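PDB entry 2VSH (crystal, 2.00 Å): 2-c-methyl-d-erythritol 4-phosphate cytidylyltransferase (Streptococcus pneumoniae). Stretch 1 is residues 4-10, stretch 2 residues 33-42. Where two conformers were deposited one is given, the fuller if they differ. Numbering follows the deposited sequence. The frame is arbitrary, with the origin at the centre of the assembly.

Stretch 1 4-10: YAGILAG
Stretch 2 (33-42) ILIHTIEKFV

A β-strand that begins earlier in the chain runs through Tyr 4 to Leu 8, and it packs almost antiparallel to a helix starting at Ile 33, their N-to-C directions 171° apart and their axes 10.1 Å apart at closest approach. The register is set by CA–CA distances of 7.2 Å for Ala 5–Phe 41, 7.6 Å for Ile 7–Ile 38 and 7.6 Å for Ala 9–Leu 34. The strand is extended, with phi/psi of -96/137 at Ala 5 and -91/118 at Ile 7, turning to -133/30 at Ala 9. Alternation points the CA-to-CB bonds of Ala 5, Ile 7 and Ala 9 toward the helix and those of Tyr 4 and Leu 8 away. On the helix, bonds such as Thr 37 N to Ile 33 O (3.1 Å) and Ile 38 N to Leu 34 O (3.0 Å) hold the spiral.

No hydrogen bond crosses the interface; 257 Å² is buried, both sides summed, and the closest contacts are between apolar side-chain atoms. Ile 7 is the central bump, set among Leu 34, Thr 37 and Phe 41, and contributes the largest share, 82 Å². Its m, m rotamer (chi1 -52°, chi2 -58°) lays CD1 over one face of the Phe 41 ring, 3.5 Å from Phe 41 CE2 and 4.0 Å from the ring centroid, a CH-π contact. Ile 7 CG2 reaches Leu 34 CD1 (3.9 Å), while both Ile 7 CG2 (4.4 Å) and Ile 7 CD1 (4.5 Å) lie near Thr 37 CG2, so Ile 7 as a whole spans the helix from Leu 34 to Phe 41.

The small alanines leave room for larger partners. Phe 41 (chi1 -77°, chi2 -92°) brings CD1 to 3.4 Å from Ala 5 CB, which meets the ring obliquely. Leu 34 starts sideways, but its t, p rotamer (175°, 62°) carries CD1 to 4.0 Å from Ala 9 CB. Thr 37 turns its methyl to Ile 7, while its OG1 is hydrogen-bonded elsewhere in the structure.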

# COMPACT_ATOMS: atom_id res chain seq x y z
N TYR A 4 22.16 -17.27 -9.17
CA TYR A 4 21.68 -16.59 -10.36
C TYR A 4 20.74 -15.46 -9.97
O TYR A 4 20.10 -15.51 -8.91
CB TYR A 4 20.95 -17.58 -11.27
CG TYR A 4 21.85 -18.71 -11.75
CD1 TYR A 4 21.93 -19.92 -11.05
CD2 TYR A 4 22.66 -18.55 -12.86
CE1 TYR A 4 22.78 -20.97 -11.49
CE2 TYR A 4 23.50 -19.57 -13.30
CZ TYR A 4 23.56 -20.77 -12.61
OH TYR A 4 24.40 -21.76 -13.05
N ALA A 5 20.66 -14.43 -10.81
CA ALA A 5 19.58 -13.47 -10.70
C ALA A 5 18.50 -13.90 -11.67
O ALA A 5 18.80 -14.31 -12.81
CB ALA A 5 20.05 -12.05 -11.00
N GLY A 6 17.25 -13.83 -11.20
CA GLY A 6 16.05 -14.12 -12.01
C GLY A 6 15.18 -12.89 -12.11
O GLY A 6 14.36 -12.61 -11.22
N ILE A 7 15.32 -12.15 -13.21
CA ILE A 7 14.61 -10.89 -13.40
C ILE A 7 13.27 -11.11 -14.11
O ILE A 7 13.23 -11.58 -15.27
CB ILE A 7 15.51 -9.84 -14.15
CG1 ILE A 7 16.88 -9.69 -13.45
CG2 ILE A 7 14.79 -8.50 -14.31
CD1 ILE A 7 16.84 -9.26 -11.96
N LEU A 8 12.18 -10.78 -13.41
CA LEU A 8 10.82 -11.01 -13.88
C LEU A 8 10.34 -9.80 -14.62
O LEU A 8 10.02 -8.76 -14.03
CB LEU A 8 9.90 -11.35 -12.70
CG LEU A 8 10.28 -12.67 -12.03
CD1 LEU A 8 9.86 -12.69 -10.59
CD2 LEU A 8 9.68 -13.84 -12.80
N ALA A 9 10.31 -9.95 -15.94
CA ALA A 9 10.08 -8.83 -16.86
C ALA A 9 9.02 -9.20 -17.90
O ALA A 9 9.04 -8.69 -19.02
CB ALA A 9 11.39 -8.44 -17.52
N GLY A 10 8.10 -10.07 -17.51
CA GLY A 10 6.99 -10.47 -18.38
C GLY A 10 5.67 -9.81 -18.00
O GLY A 10 5.57 -8.58 -17.86
N ILE A 33 13.87 1.27 -17.67
CA ILE A 33 13.77 0.75 -16.31
C ILE A 33 14.42 -0.62 -16.18
O ILE A 33 15.18 -0.87 -15.22
CB ILE A 33 12.29 0.75 -15.80
CG1 ILE A 33 11.81 2.20 -15.62
CG2 ILE A 33 12.18 -0.01 -14.45
CD1 ILE A 33 10.28 2.39 -15.53
N LEU A 34 14.15 -1.51 -17.14
CA LEU A 34 14.72 -2.86 -17.11
C LEU A 34 16.24 -2.84 -17.02
O LEU A 34 16.84 -3.67 -16.31
CB LEU A 34 14.30 -3.66 -18.36
CG LEU A 34 14.92 -5.05 -18.52
CD1 LEU A 34 14.54 -6.02 -17.37
CD2 LEU A 34 14.57 -5.66 -19.88
N ILE A 35 16.85 -1.91 -17.73
CA ILE A 35 18.31 -1.77 -17.76
C ILE A 35 18.87 -1.34 -16.40
O ILE A 35 19.87 -1.91 -15.94
CB ILE A 35 18.76 -0.83 -18.89
CG1 ILE A 35 18.49 -1.47 -20.27
CG2 ILE A 35 20.24 -0.43 -18.73
CD1 ILE A 35 19.17 -2.86 -20.51
N HIS A 36 18.23 -0.35 -15.78
CA HIS A 36 18.58 0.10 -14.43
C HIS A 36 18.61 -1.09 -13.48
O HIS A 36 19.53 -1.22 -12.65
CB HIS A 36 17.54 1.08 -13.89
CG HIS A 36 17.61 2.44 -14.48
ND1 HIS A 36 18.49 3.40 -14.04
CD2 HIS A 36 16.89 3.02 -15.47
CE1 HIS A 36 18.33 4.50 -14.74
NE2 HIS A 36 17.36 4.30 -15.62
N THR A 37 17.59 -1.94 -13.59
CA THR A 37 17.42 -3.08 -12.69
C THR A 37 18.51 -4.14 -12.92
O THR A 37 19.12 -4.64 -11.97
CB THR A 37 16.01 -3.72 -12.88
OG1 THR A 37 14.99 -2.74 -12.62
CG2 THR A 37 15.81 -4.89 -11.92
N ILE A 38 18.75 -4.49 -14.18
CA ILE A 38 19.81 -5.45 -14.53
C ILE A 38 21.19 -4.94 -14.05
O ILE A 38 21.97 -5.70 -13.48
CB ILE A 38 19.84 -5.76 -16.03
CG1 ILE A 38 18.59 -6.52 -16.46
CG2 ILE A 38 21.09 -6.58 -16.38
CD1 ILE A 38 18.43 -6.64 -18.00
N GLU A 39 21.43 -3.64 -14.26
CA GLU A 39 22.65 -2.95 -13.79
C GLU A 39 22.98 -3.19 -12.33
O GLU A 39 24.13 -3.39 -11.99
CB GLU A 39 22.53 -1.43 -13.99
CG GLU A 39 23.03 -0.94 -15.34
CD GLU A 39 22.75 0.53 -15.57
OE1 GLU A 39 22.34 1.23 -14.60
OE2 GLU A 39 22.93 1.01 -16.71
N LYS A 40 21.96 -3.16 -11.46
CA LYS A 40 22.15 -3.38 -10.03
C LYS A 40 22.68 -4.78 -9.72
O LYS A 40 23.26 -4.97 -8.65
CB LYS A 40 20.85 -3.14 -9.25
CG LYS A 40 20.24 -1.74 -9.34
CD LYS A 40 21.17 -0.68 -8.80
CE LYS A 40 20.43 0.62 -8.63
NZ LYS A 40 20.05 1.22 -9.95
N PHE A 41 22.46 -5.74 -10.63
CA PHE A 41 22.90 -7.14 -10.44
C PHE A 41 24.26 -7.49 -11.07
O PHE A 41 24.93 -8.42 -10.61
CB PHE A 41 21.85 -8.13 -10.95
CG PHE A 41 20.67 -8.31 -10.02
CD1 PHE A 41 20.68 -9.33 -9.06
CD2 PHE A 41 19.56 -7.47 -10.10
CE1 PHE A 41 19.60 -9.52 -8.21
CE2 PHE A 41 18.45 -7.65 -9.24
CZ PHE A 41 18.48 -8.67 -8.29
N VAL A 42 24.64 -6.76 -12.12
CA VAL A 42 25.92 -7.00 -12.82
C VAL A 42 27.18 -6.78 -11.98
O VAL A 42 28.21 -7.40 -12.26
CB VAL A 42 26.07 -6.18 -14.17
CG1 VAL A 42 24.90 -6.42 -15.11
CG2 VAL A 42 26.32 -4.68 -13.92